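Local coordinates for putative cell surface protein (Streptococcus pyogenes, PDB 4OFQ) that forms the C-terminal region of AspA, a streptococcal surface protein of the antigen I/II family, and probably takes part in adhesion to host surfaces, at residues 20-23 and 27-30; 231-236 and 302-307; 53-58 and 137-142; 64-69 and 149-154; 195-200 and 204-209. All coordinates share one frame; numbering follows the deposited sequence.

Interaction 1 (20-23 and 27-30); sequences IVDD and SIDG
Ile20 and Ile28 lay their branched side chains obliquely across one another, the first at the end of strand 17-20, the second in the loop that follows. Where they meet most closely, the CG2 methyl of Ile20 sits 3.8 Å from CG1 of Ile28. That same methyl reaches past its partner and comes within 3.4 Å of the amide N of Asp29. In Ile28, CG1 stands between the backbone N and the carbonyl carbon (chi1 50°), a setting that turns the CG1-CD1 arm back over the end of the strand. CD1 of Ile28 ends 4.0 Å from the carbonyl C of Val21, while the other branch, CG2, packs on CB of Asp22 at 3.9 Å. Beside this apolar contact the backbones are joined by a nearly straight hydrogen bond, 168° at the proton, from Ile28 N to Ile20 O over 2.8 Å. A CA-H of Ser27 points at the same oxygen, 3.3 Å from Ser27 CA to Ile20 O. The loop is drawn together at its far end by OD1 of Asp22, which accepts from the amides of Lys24 and Gln26, and Asp29 OD1 takes the amide of Val185. Ile20 also rests on Val184 and Leu39, which belong to different sheets. The arrangement is a tight loop containing an Asx turn and closed by a single bridge, here linking the two sheets of a beta-sandwich domain.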
# COMPACT_ATOMS: atom_id res chain seq x y z
N ILE A 20 -0.97 -12.34 -0.82
CA ILE A 20 -1.60 -11.05 -0.98
C ILE A 20 -1.80 -10.88 -2.48
O ILE A 20 -0.94 -11.27 -3.28
CB ILE A 20 -0.71 -9.90 -0.39
CG1 ILE A 20 -1.36 -8.53 -0.63
CG2 ILE A 20 0.71 -9.93 -1.00
CD1 ILE A 20 -0.61 -7.40 0.03
N VAL A 21 -2.95 -10.33 -2.88
CA VAL A 21 -3.32 -10.32 -4.29
C VAL A 21 -3.68 -8.92 -4.78
O VAL A 21 -4.16 -8.08 -4.01
CB VAL A 21 -4.50 -11.27 -4.57
CG1 VAL A 21 -4.10 -12.71 -4.25
CG2 VAL A 21 -5.71 -10.86 -3.75
N ASP A 22 -3.43 -8.65 -6.06
CA ASP A 22 -3.80 -7.35 -6.61
C ASP A 22 -5.25 -7.36 -7.07
O ASP A 22 -5.98 -8.32 -6.82
CB ASP A 22 -2.85 -6.89 -7.72
CG ASP A 22 -2.89 -7.76 -8.95
OD1 ASP A 22 -3.78 -8.63 -9.10
OD2 ASP A 22 -2.00 -7.57 -9.81
N ASP A 23 -5.63 -6.29 -7.77
CA ASP A 23 -7.00 -6.11 -8.25
C ASP A 23 -7.37 -7.09 -9.35
O ASP A 23 -8.55 -7.21 -9.71
CB ASP A 23 -7.24 -4.66 -8.71
CG ASP A 23 -6.28 -4.20 -9.80
OD1 ASP A 23 -5.19 -4.80 -9.96
OD2 ASP A 23 -6.61 -3.23 -10.52
N SER A 27 -0.78 -12.71 -7.39
CA SER A 27 0.02 -12.56 -6.17
C SER A 27 1.00 -11.40 -6.26
O SER A 27 1.70 -11.23 -7.25
CB SER A 27 0.76 -13.86 -5.85
OG SER A 27 1.72 -13.63 -4.83
N ILE A 28 1.03 -10.57 -5.21
CA ILE A 28 1.99 -9.48 -5.13
C ILE A 28 2.84 -9.58 -3.87
O ILE A 28 3.35 -8.59 -3.37
CB ILE A 28 1.30 -8.10 -5.23
CG1 ILE A 28 0.13 -8.00 -4.26
CG2 ILE A 28 0.80 -7.87 -6.67
CD1 ILE A 28 -0.47 -6.58 -4.20
N ASP A 29 3.00 -10.81 -3.37
CA ASP A 29 3.93 -11.09 -2.30
C ASP A 29 5.30 -10.58 -2.74
O ASP A 29 5.74 -10.85 -3.86
CB ASP A 29 3.99 -12.60 -2.05
CG ASP A 29 4.62 -12.97 -0.71
OD1 ASP A 29 5.13 -12.07 0.01
OD2 ASP A 29 4.63 -14.17 -0.38
N GLY A 30 5.95 -9.81 -1.87
CA GLY A 30 7.28 -9.31 -2.15
C GLY A 30 7.32 -7.98 -2.90
O GLY A 30 8.40 -7.46 -3.17

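Interaction 2 (231-236 and 302-307); sequences GYDLTE and VVRSSE
OD1 of Asp233 is held by NE of Arg304 at 2.9 Å, with a water also within hydrogen-bonding distance, and the bond from NE is almost straight at 174°. It is half of a side-on, two-nitrogen salt bridge joining two loops of the C-terminal half of this beta-sandwich adhesin, one leading into strand 237-242 and the other into strand 310-318. The second half runs from NH2 of Arg304 to OD2 of Asp233, 3.1 Å long. Both oxygens lie close to the guanidinium plane, yet the carboxylate is twisted 49° against that plane, so each oxygen is met from above its own plane. OD2 of Asp233 has a further ionic partner in Lys24, and NH1 of Arg304 extends the network to Asp22; Asp233 and Asp22 together would be expected to stabilise the arginine's charge. Over one face of the guanidinium lies the backbone of the other loop: Tyr232 N sits above the centre, and Gly231 C is nearer the rim, 3.7 Å from NH1 of Arg304. CG of Arg304 passes 3.6 Å from the carbonyl O of Tyr232, and the bend beyond it at chi3 (-140°) turns the guanidinium toward Asp233. Arg304 itself stands in a type I turn from Val303 to Ser306, closed by a backbone hydrogen bond from Ser306 N to Val303 O. Two waters link the loops beside the ion pair. One lies 2.9 Å from Asp233 OD1 and also contacts Val302 O; the other, which reaches Val302 O too, accepts from Leu234 N at 2.8 Å.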
# COMPACT_ATOMS: atom_id res chain seq x y z
N GLY A 231 3.26 -3.53 -6.66
CA GLY A 231 2.06 -4.34 -6.69
C GLY A 231 0.81 -3.62 -7.19
O GLY A 231 -0.32 -4.04 -6.89
N TYR A 232 1.01 -2.57 -7.97
CA TYR A 232 -0.10 -1.73 -8.41
C TYR A 232 0.19 -1.08 -9.76
O TYR A 232 1.35 -0.90 -10.14
CB TYR A 232 -0.37 -0.61 -7.39
CG TYR A 232 0.85 0.23 -7.10
CD1 TYR A 232 1.75 -0.14 -6.11
CD2 TYR A 232 1.12 1.38 -7.84
CE1 TYR A 232 2.87 0.61 -5.84
CE2 TYR A 232 2.23 2.14 -7.58
CZ TYR A 232 3.11 1.76 -6.59
OH TYR A 232 4.23 2.51 -6.35
N ASP A 233 -0.88 -0.71 -10.44
CA ASP A 233 -0.78 0.09 -11.66
C ASP A 233 -1.08 1.55 -11.34
O ASP A 233 -1.50 1.87 -10.23
CB ASP A 233 -1.77 -0.45 -12.69
CG ASP A 233 -1.52 -1.91 -12.98
OD1 ASP A 233 -0.36 -2.24 -13.27
OD2 ASP A 233 -2.46 -2.72 -12.88
N LEU A 234 -0.87 2.43 -12.31
CA LEU A 234 -1.01 3.86 -12.08
C LEU A 234 -2.38 4.41 -12.50
O LEU A 234 -2.82 4.19 -13.62
CB LEU A 234 0.09 4.62 -12.81
CG LEU A 234 1.49 4.42 -12.22
CD1 LEU A 234 2.59 5.03 -13.10
CD2 LEU A 234 1.54 5.00 -10.81
N THR A 235 -3.06 5.13 -11.59
CA THR A 235 -4.34 5.76 -11.94
C THR A 235 -4.33 7.29 -11.78
O THR A 235 -5.20 7.99 -12.31
CB THR A 235 -5.53 5.15 -11.17
OG1 THR A 235 -5.27 5.19 -9.76
CG2 THR A 235 -5.74 3.70 -11.58
N GLU A 236 -3.35 7.80 -11.05
CA GLU A 236 -3.21 9.25 -10.86
C GLU A 236 -1.75 9.64 -10.65
O GLU A 236 -1.03 8.96 -9.92
CB GLU A 236 -4.02 9.71 -9.65
CG GLU A 236 -3.83 11.20 -9.29
CD GLU A 236 -4.62 11.62 -8.07
OE1 GLU A 236 -4.54 10.94 -7.03
OE2 GLU A 236 -5.35 12.64 -8.16
N VAL A 302 1.30 2.17 -18.79
CA VAL A 302 2.64 1.96 -18.24
C VAL A 302 2.70 0.59 -17.56
O VAL A 302 1.91 0.30 -16.67
CB VAL A 302 3.03 3.08 -17.24
CG1 VAL A 302 4.44 2.86 -16.69
CG2 VAL A 302 2.95 4.44 -17.92
N VAL A 303 3.62 -0.26 -17.99
CA VAL A 303 3.70 -1.62 -17.43
C VAL A 303 4.36 -1.65 -16.04
O VAL A 303 5.07 -0.72 -15.67
CB VAL A 303 4.38 -2.60 -18.40
CG1 VAL A 303 3.55 -2.72 -19.67
CG2 VAL A 303 5.80 -2.15 -18.73
N ARG A 304 4.12 -2.70 -15.27
CA ARG A 304 4.66 -2.76 -13.91
C ARG A 304 6.15 -2.97 -13.86
O ARG A 304 6.80 -2.64 -12.87
CB ARG A 304 3.97 -3.85 -13.09
CG ARG A 304 2.84 -3.32 -12.30
CD ARG A 304 2.22 -4.39 -11.46
NE ARG A 304 0.78 -4.23 -11.47
CZ ARG A 304 -0.06 -4.99 -10.78
NH1 ARG A 304 0.40 -5.96 -10.00
NH2 ARG A 304 -1.37 -4.77 -10.87
N SER A 305 6.72 -3.52 -14.92
CA SER A 305 8.15 -3.72 -14.98
C SER A 305 8.88 -2.44 -15.38
O SER A 305 10.10 -2.46 -15.58
CB SER A 305 8.49 -4.84 -15.95
OG SER A 305 7.83 -4.62 -17.18
N SER A 306 8.14 -1.35 -15.53
CA SER A 306 8.73 -0.06 -15.89
C SER A 306 8.61 0.97 -14.77
O SER A 306 7.57 1.08 -14.12
CB SER A 306 8.06 0.52 -17.14
OG SER A 306 8.57 1.83 -17.44
N GLU A 307 9.67 1.74 -14.56
CA GLU A 307 9.58 2.90 -13.67
C GLU A 307 8.72 3.97 -14.32
O GLU A 307 8.47 3.93 -15.52
CB GLU A 307 10.97 3.47 -13.39
CG GLU A 307 11.88 2.55 -12.60
CD GLU A 307 13.12 3.27 -12.08
OE1 GLU A 307 13.69 4.09 -12.83
OE2 GLU A 307 13.53 3.00 -10.93
O HOH W 1 1.74 -0.39 -14.01
O HOH W 2 -0.19 1.78 -14.91

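Interaction 3 (53-58 and 137-142); sequences MTAAKE and AFYKAY
The hydroxyl of Tyr139 accepts a hydrogen bond from the backbone N of Ala55, with 2.9 Å between Ala55 N and Tyr139 OH and an angle of 162° at the proton. The carbonyl O of Met53 also comes close to this hydroxyl, 3.1 Å from Tyr139 OH. The methyl of Ala55 adds an apolar touch, CB lying 3.9 Å from Tyr139 CZ, so that the end of the phenol is met by both backbone and side chain of one residue. Tyr139 gets there because its CG lies opposite the backbone N (chi1 172°), carrying the ring out from the helix toward the loop. Met53 O accepts a hydrogen bond from Gln144 NE2, and Tyr139 also touches Gln144. Further out, Val60 packs on both Ala55 and Tyr139, and Ala55 also touches Phe175. Ala56, next in the chain, is the N-cap of the short helix 57-60. The contact therefore fastens the loop before that helix to helix 135-143, at the start of a wider pi-type turn (139-142), with Phe64 of strand 64-70 packed against the ring.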
# COMPACT_ATOMS: atom_id res chain seq x y z
N MET A 53 -9.76 -39.54 8.59
CA MET A 53 -9.21 -40.04 9.85
C MET A 53 -10.21 -39.87 10.98
O MET A 53 -11.23 -39.18 10.83
CB MET A 53 -7.91 -39.33 10.19
CG MET A 53 -6.92 -39.23 9.04
SD MET A 53 -5.22 -38.96 9.58
CE MET A 53 -5.31 -37.36 10.34
N THR A 54 -9.91 -40.48 12.12
CA THR A 54 -10.72 -40.31 13.32
C THR A 54 -9.87 -39.83 14.49
O THR A 54 -9.08 -40.60 15.05
CB THR A 54 -11.42 -41.61 13.72
OG1 THR A 54 -12.19 -42.08 12.60
CG2 THR A 54 -12.34 -41.37 14.91
N ALA A 55 -10.03 -38.56 14.86
CA ALA A 55 -9.32 -37.99 16.00
C ALA A 55 -9.99 -38.40 17.30
O ALA A 55 -11.21 -38.59 17.34
CB ALA A 55 -9.27 -36.48 15.88
N ALA A 56 -9.20 -38.53 18.36
CA ALA A 56 -9.74 -38.83 19.69
C ALA A 56 -10.66 -37.71 20.15
O ALA A 56 -10.41 -36.54 19.87
CB ALA A 56 -8.62 -39.04 20.69
N LYS A 57 -11.71 -38.07 20.88
CA LYS A 57 -12.69 -37.08 21.34
C LYS A 57 -12.03 -35.99 22.18
O LYS A 57 -12.38 -34.82 22.07
CB LYS A 57 -13.81 -37.74 22.14
CG LYS A 57 -14.59 -38.80 21.37
CD LYS A 57 -15.42 -38.19 20.24
CE LYS A 57 -16.27 -39.25 19.54
NZ LYS A 57 -17.29 -38.65 18.62
N GLU A 58 -11.08 -36.39 23.02
CA GLU A 58 -10.34 -35.45 23.85
C GLU A 58 -9.48 -34.49 23.02
O GLU A 58 -9.28 -33.35 23.41
CB GLU A 58 -9.46 -36.19 24.86
CG GLU A 58 -10.23 -37.07 25.84
CD GLU A 58 -10.49 -38.48 25.32
OE1 GLU A 58 -10.24 -38.75 24.12
OE2 GLU A 58 -10.95 -39.32 26.11
N ALA A 137 -18.74 -30.38 16.13
CA ALA A 137 -19.52 -30.16 14.91
C ALA A 137 -18.63 -29.72 13.75
O ALA A 137 -18.81 -30.16 12.61
CB ALA A 137 -20.63 -29.13 15.15
N PHE A 138 -17.69 -28.84 14.05
CA PHE A 138 -16.79 -28.28 13.05
C PHE A 138 -15.85 -29.37 12.53
O PHE A 138 -15.53 -29.41 11.34
CB PHE A 138 -16.01 -27.12 13.67
CG PHE A 138 -15.30 -26.25 12.67
CD1 PHE A 138 -15.97 -25.23 12.00
CD2 PHE A 138 -13.95 -26.44 12.41
CE1 PHE A 138 -15.30 -24.42 11.08
CE2 PHE A 138 -13.28 -25.65 11.50
CZ PHE A 138 -13.95 -24.64 10.84
N TYR A 139 -15.44 -30.26 13.43
CA TYR A 139 -14.59 -31.37 13.07
C TYR A 139 -15.30 -32.30 12.09
O TYR A 139 -14.75 -32.70 11.06
CB TYR A 139 -14.18 -32.16 14.32
CG TYR A 139 -13.45 -33.42 13.97
CD1 TYR A 139 -12.18 -33.38 13.41
CD2 TYR A 139 -14.04 -34.67 14.17
CE1 TYR A 139 -11.50 -34.53 13.07
CE2 TYR A 139 -13.37 -35.84 13.83
CZ TYR A 139 -12.10 -35.76 13.28
OH TYR A 139 -11.43 -36.90 12.93
N LYS A 140 -16.54 -32.64 12.41
CA LYS A 140 -17.31 -33.56 11.58
C LYS A 140 -17.64 -32.95 10.21
O LYS A 140 -17.54 -33.63 9.18
CB LYS A 140 -18.59 -33.96 12.33
CG LYS A 140 -19.46 -34.98 11.64
CD LYS A 140 -20.65 -35.33 12.53
CE LYS A 140 -21.43 -36.51 11.99
NZ LYS A 140 -22.64 -36.77 12.83
N ALA A 141 -17.99 -31.67 10.19
CA ALA A 141 -18.42 -31.02 8.97
C ALA A 141 -17.28 -30.67 8.01
O ALA A 141 -17.44 -30.81 6.79
CB ALA A 141 -19.24 -29.76 9.29
N TYR A 142 -16.15 -30.22 8.55
CA TYR A 142 -15.08 -29.69 7.70
C TYR A 142 -13.75 -30.41 7.85
O TYR A 142 -13.19 -30.87 6.87
CB TYR A 142 -14.93 -28.17 7.89
CG TYR A 142 -16.25 -27.48 7.69
CD1 TYR A 142 -16.82 -27.38 6.43
CD2 TYR A 142 -16.96 -26.98 8.77
CE1 TYR A 142 -18.04 -26.77 6.24
CE2 TYR A 142 -18.19 -26.39 8.59
CZ TYR A 142 -18.72 -26.28 7.33
OH TYR A 142 -19.95 -25.68 7.17

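Interaction 4 (64-69 and 149-154); sequences FIYVDD and ITYNLS. With CA (calcium ion), chain C.
In Tyr66 the CG lies opposite the backbone N (chi1 -160°), while in Tyr151 it lies opposite the carbonyl carbon (chi1 -63°), and these two settings bring the rings from facing strands over one another. They form an offset stack: the planes are only 15° apart and the ring centroids of Tyr66 and Tyr151 4.6 Å. The side chains run past each other in opposite directions, so the hydroxyl of Tyr151 ends over the root of Tyr66, 3.4 Å from OH to Tyr66 CB. Where the rings overlap, Tyr66 CD2 lies over the face of Tyr151, 3.6 Å from CE1. Each hydroxyl of these buried tyrosines has its own partner: Tyr66 OH bonds to Thr170 and Tyr151 OH to Gln45. Trp130 meets the Tyr151 ring edge-to-face. Two residues along, Asp68 and Leu153 approach from opposite directions, with OD2 of Asp68 3.6 Å from the CD1 methyl of Leu153; that carboxylate oxygen is satisfied by Lys18. Asp69 lies on the other side of strand 64-70, where its OD1 binds the calcium ion at 2.4 Å. A water and the carbonyl oxygens of Tyr70, Val124 and Glu126 complete the metal's ligands. With strands 64-70 and 149-157 belonging to different sheets, the stacked tyrosines form part of the buried interior between the two layers of a beta-sandwich, and the calcium site sits on the outer side of one layer.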
# COMPACT_ATOMS: atom_id res chain seq x y z
N PHE A 64 -10.19 -25.90 17.02
CA PHE A 64 -9.52 -25.50 15.80
C PHE A 64 -9.44 -24.00 15.78
O PHE A 64 -10.46 -23.30 15.80
CB PHE A 64 -10.28 -26.05 14.60
CG PHE A 64 -10.53 -27.53 14.71
CD1 PHE A 64 -9.53 -28.43 14.38
CD2 PHE A 64 -11.72 -28.01 15.24
CE1 PHE A 64 -9.73 -29.79 14.52
CE2 PHE A 64 -11.92 -29.37 15.37
CZ PHE A 64 -10.93 -30.26 15.01
N ILE A 65 -8.20 -23.50 15.80
CA ILE A 65 -7.94 -22.07 15.91
C ILE A 65 -7.15 -21.64 14.69
O ILE A 65 -6.25 -22.38 14.25
CB ILE A 65 -7.11 -21.76 17.18
CG1 ILE A 65 -7.94 -22.06 18.43
CG2 ILE A 65 -6.62 -20.29 17.15
CD1 ILE A 65 -7.15 -22.04 19.71
N TYR A 66 -7.50 -20.49 14.11
CA TYR A 66 -6.71 -19.90 13.04
C TYR A 66 -6.30 -18.51 13.49
O TYR A 66 -7.11 -17.79 14.06
CB TYR A 66 -7.51 -19.83 11.73
CG TYR A 66 -6.63 -19.68 10.50
CD1 TYR A 66 -5.83 -20.74 10.08
CD2 TYR A 66 -6.59 -18.49 9.77
CE1 TYR A 66 -5.01 -20.62 8.96
CE2 TYR A 66 -5.77 -18.36 8.64
CZ TYR A 66 -4.98 -19.44 8.24
OH TYR A 66 -4.16 -19.36 7.13
N VAL A 67 -5.05 -18.13 13.23
CA VAL A 67 -4.52 -16.86 13.72
C VAL A 67 -3.99 -16.06 12.55
O VAL A 67 -3.32 -16.60 11.68
CB VAL A 67 -3.36 -17.07 14.75
CG1 VAL A 67 -2.59 -15.78 15.01
CG2 VAL A 67 -3.89 -17.61 16.08
N ASP A 68 -4.31 -14.77 12.51
CA ASP A 68 -3.65 -13.91 11.56
C ASP A 68 -2.83 -12.92 12.34
O ASP A 68 -3.37 -12.06 13.04
CB ASP A 68 -4.62 -13.18 10.65
CG ASP A 68 -3.90 -12.36 9.58
OD1 ASP A 68 -3.21 -11.39 9.96
OD2 ASP A 68 -4.02 -12.70 8.39
N ASP A 69 -1.51 -13.04 12.22
CA ASP A 69 -0.56 -12.19 12.91
C ASP A 69 -0.06 -11.14 11.93
O ASP A 69 0.86 -11.38 11.13
CB ASP A 69 0.60 -13.06 13.44
CG ASP A 69 1.64 -12.26 14.21
OD1 ASP A 69 1.59 -11.02 14.19
OD2 ASP A 69 2.52 -12.89 14.83
N ILE A 149 -10.46 -24.22 4.86
CA ILE A 149 -11.17 -22.96 5.03
C ILE A 149 -10.33 -21.85 4.40
O ILE A 149 -9.12 -21.80 4.60
CB ILE A 149 -11.42 -22.64 6.52
CG1 ILE A 149 -11.94 -23.88 7.27
CG2 ILE A 149 -12.40 -21.46 6.65
CD1 ILE A 149 -13.25 -24.43 6.71
N THR A 150 -10.99 -20.99 3.63
CA THR A 150 -10.31 -19.87 2.97
C THR A 150 -10.80 -18.54 3.55
O THR A 150 -12.00 -18.24 3.54
CB THR A 150 -10.54 -19.89 1.45
OG1 THR A 150 -10.03 -21.13 0.92
CG2 THR A 150 -9.83 -18.71 0.77
N TYR A 151 -9.85 -17.75 4.05
CA TYR A 151 -10.15 -16.45 4.64
C TYR A 151 -9.75 -15.37 3.64
O TYR A 151 -8.63 -15.36 3.13
CB TYR A 151 -9.37 -16.25 5.95
CG TYR A 151 -9.70 -17.22 7.08
CD1 TYR A 151 -9.36 -18.56 7.00
CD2 TYR A 151 -10.32 -16.77 8.25
CE1 TYR A 151 -9.65 -19.45 8.04
CE2 TYR A 151 -10.61 -17.65 9.30
CZ TYR A 151 -10.28 -18.99 9.19
OH TYR A 151 -10.56 -19.89 10.22
N ASN A 152 -10.67 -14.45 3.35
CA ASN A 152 -10.35 -13.34 2.47
C ASN A 152 -10.46 -12.05 3.28
O ASN A 152 -11.56 -11.67 3.68
CB ASN A 152 -11.33 -13.33 1.30
CG ASN A 152 -10.89 -12.43 0.18
OD1 ASN A 152 -10.77 -11.22 0.36
ND2 ASN A 152 -10.67 -13.01 -1.00
N LEU A 153 -9.32 -11.40 3.53
CA LEU A 153 -9.20 -10.36 4.54
C LEU A 153 -8.58 -9.11 3.95
O LEU A 153 -7.59 -9.22 3.23
CB LEU A 153 -8.25 -10.85 5.65
CG LEU A 153 -8.55 -12.22 6.26
CD1 LEU A 153 -7.47 -12.63 7.28
CD2 LEU A 153 -9.93 -12.18 6.91
N SER A 154 -9.13 -7.93 4.24
CA SER A 154 -8.51 -6.69 3.75
C SER A 154 -8.11 -5.77 4.91
O SER A 154 -8.93 -5.51 5.79
CB SER A 154 -9.46 -5.93 2.82
OG SER A 154 -9.73 -6.70 1.66
CA CA C . 1.13 -9.00 15.31
O HOH W 3 2.77 -7.31 15.46

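Interaction 5 (195-200 and 204-209); sequences KDVFDK and QSINAG
The Phe198 ring meets the other segment along its edge: the backbone C of Gln204 lies in the ring plane, and Gln204 O comes to 3.3 Å from CD1 of Phe198. A second flat group, the carboxylate of Asp196, is gripped through one oxygen from two directions. Ser205 OG donates to OD1 of Asp196 on its syn side, 2.8 Å away, and the amide of Val197 donates to the same OD1 on its anti side, again at 2.8 Å. Both donors lie near the carboxylate plane, about 20° out of it, which should fix the rotation of the group. The backbones are tied by a bond from Ile206 N to Val197 O, 2.9 Å long. The loop carrying residues 204-209 doubles back on strand 194-198, an edge strand of the C-terminal beta-sandwich. Lys195 of the same strand carries an intramolecular isopeptide bond to Asn326, with Asp241 hydrogen-bonded to the lysine nitrogen, the arrangement familiar from surface proteins of Gram-positive bacteria. Val197 and Ile206 cross at about a right angle, CG1 to CG1 4.1 Å apart. A chi1 of 61° in Ile206 swings its longer branch over the strand, leaving Ile206 CD1 3.7 Å from Phe198 C. Ile206 also opens a type II turn that runs to Gly209, closed by Gly209 N bonding to Ile206 O, and Asn207 OD1 accepts from the amide of Thr343.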
# COMPACT_ATOMS: atom_id res chain seq x y z
N LYS A 195 10.92 20.52 -4.41
CA LYS A 195 10.70 21.70 -5.22
C LYS A 195 11.97 22.52 -5.20
O LYS A 195 12.60 22.65 -4.16
CB LYS A 195 9.55 22.55 -4.69
CG LYS A 195 9.36 23.82 -5.51
CD LYS A 195 7.98 24.46 -5.26
CE LYS A 195 7.77 25.64 -6.19
NZ LYS A 195 6.38 26.14 -6.10
N ASP A 196 12.38 23.04 -6.35
CA ASP A 196 13.48 23.99 -6.34
C ASP A 196 13.10 25.21 -7.15
O ASP A 196 12.10 25.20 -7.90
CB ASP A 196 14.78 23.36 -6.84
CG ASP A 196 16.01 23.89 -6.08
OD1 ASP A 196 15.97 25.05 -5.56
OD2 ASP A 196 17.00 23.14 -6.01
N VAL A 197 13.86 26.28 -6.96
CA VAL A 197 13.63 27.51 -7.70
C VAL A 197 14.96 27.94 -8.34
O VAL A 197 16.00 27.96 -7.69
CB VAL A 197 13.01 28.63 -6.83
CG1 VAL A 197 13.89 28.96 -5.62
CG2 VAL A 197 12.77 29.88 -7.67
N PHE A 198 14.90 28.23 -9.64
CA PHE A 198 16.07 28.56 -10.43
C PHE A 198 15.92 29.86 -11.18
O PHE A 198 14.80 30.32 -11.43
CB PHE A 198 16.29 27.48 -11.49
CG PHE A 198 16.52 26.11 -10.93
CD1 PHE A 198 17.73 25.77 -10.37
CD2 PHE A 198 15.52 25.15 -10.99
CE1 PHE A 198 17.95 24.50 -9.86
CE2 PHE A 198 15.74 23.88 -10.49
CZ PHE A 198 16.96 23.56 -9.93
N ASP A 199 17.07 30.43 -11.54
CA ASP A 199 17.16 31.55 -12.47
C ASP A 199 16.75 31.08 -13.86
O ASP A 199 16.13 31.81 -14.63
CB ASP A 199 18.60 32.07 -12.50
CG ASP A 199 19.64 30.94 -12.47
OD1 ASP A 199 19.30 29.80 -12.10
OD2 ASP A 199 20.81 31.21 -12.79
N LYS A 200 17.10 29.84 -14.17
CA LYS A 200 16.83 29.25 -15.48
C LYS A 200 16.85 27.74 -15.35
O LYS A 200 17.49 27.20 -14.45
CB LYS A 200 17.88 29.71 -16.51
CG LYS A 200 19.31 29.48 -16.08
CD LYS A 200 20.25 30.39 -16.86
CE LYS A 200 21.35 30.93 -15.96
NZ LYS A 200 21.53 32.40 -16.13
N GLN A 204 21.54 27.18 -11.51
CA GLN A 204 21.76 26.84 -10.11
C GLN A 204 20.56 27.28 -9.27
O GLN A 204 19.84 28.20 -9.65
CB GLN A 204 23.03 27.53 -9.59
CG GLN A 204 23.93 26.61 -8.75
CD GLN A 204 24.09 27.09 -7.31
OE1 GLN A 204 24.40 28.26 -7.06
NE2 GLN A 204 23.89 26.19 -6.35
N SER A 205 20.34 26.61 -8.15
CA SER A 205 19.29 26.98 -7.22
C SER A 205 19.51 28.40 -6.70
O SER A 205 20.65 28.82 -6.46
CB SER A 205 19.26 26.00 -6.04
OG SER A 205 18.32 26.41 -5.05
N ILE A 206 18.41 29.13 -6.56
CA ILE A 206 18.44 30.48 -6.02
C ILE A 206 17.53 30.57 -4.78
O ILE A 206 17.05 31.64 -4.42
CB ILE A 206 18.03 31.53 -7.07
CG1 ILE A 206 16.60 31.29 -7.58
CG2 ILE A 206 19.03 31.57 -8.24
CD1 ILE A 206 16.10 32.38 -8.53
N ASN A 207 17.28 29.42 -4.15
CA ASN A 207 16.51 29.37 -2.91
C ASN A 207 17.12 30.33 -1.89
O ASN A 207 18.33 30.29 -1.64
CB ASN A 207 16.47 27.93 -2.37
CG ASN A 207 15.58 27.78 -1.13
OD1 ASN A 207 14.57 28.48 -0.97
ND2 ASN A 207 15.95 26.85 -0.26
N ALA A 208 16.27 31.21 -1.36
CA ALA A 208 16.65 32.27 -0.40
C ALA A 208 17.43 33.43 -1.03
O ALA A 208 17.95 34.30 -0.32
CB ALA A 208 17.41 31.68 0.81
N GLY A 209 17.52 33.44 -2.36
CA GLY A 209 18.25 34.47 -3.07
C GLY A 209 17.35 35.65 -3.37
O GLY A 209 16.19 35.70 -2.93

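Overall arrangement
The five contacts are strung along an elongated molecule. Interactions 3 and 4 lie on the same side of the chain's centre, interaction 3 toward its end: Tyr139 and Phe138 pack on Phe64, and Phe138 and Tyr142 reach Ile149, so the helix contact borders the ends of the strands that carry the stack, their centres about 20 Å apart. Interaction 1 lies about 17 Å from interaction 4, between centres, and joins the two halves of the molecule by touching interaction 2. There Asp22 OD2 and Arg304 NH1 are 2.9 Å apart in a salt bridge, and Ile28 packs on Gly231. Interaction 5 lies about 73 Å from interaction 3. The calcium ion is bound by Asp69, on strand 64-70 of interaction 4, whose centre is about 54 Å from that of interaction 5.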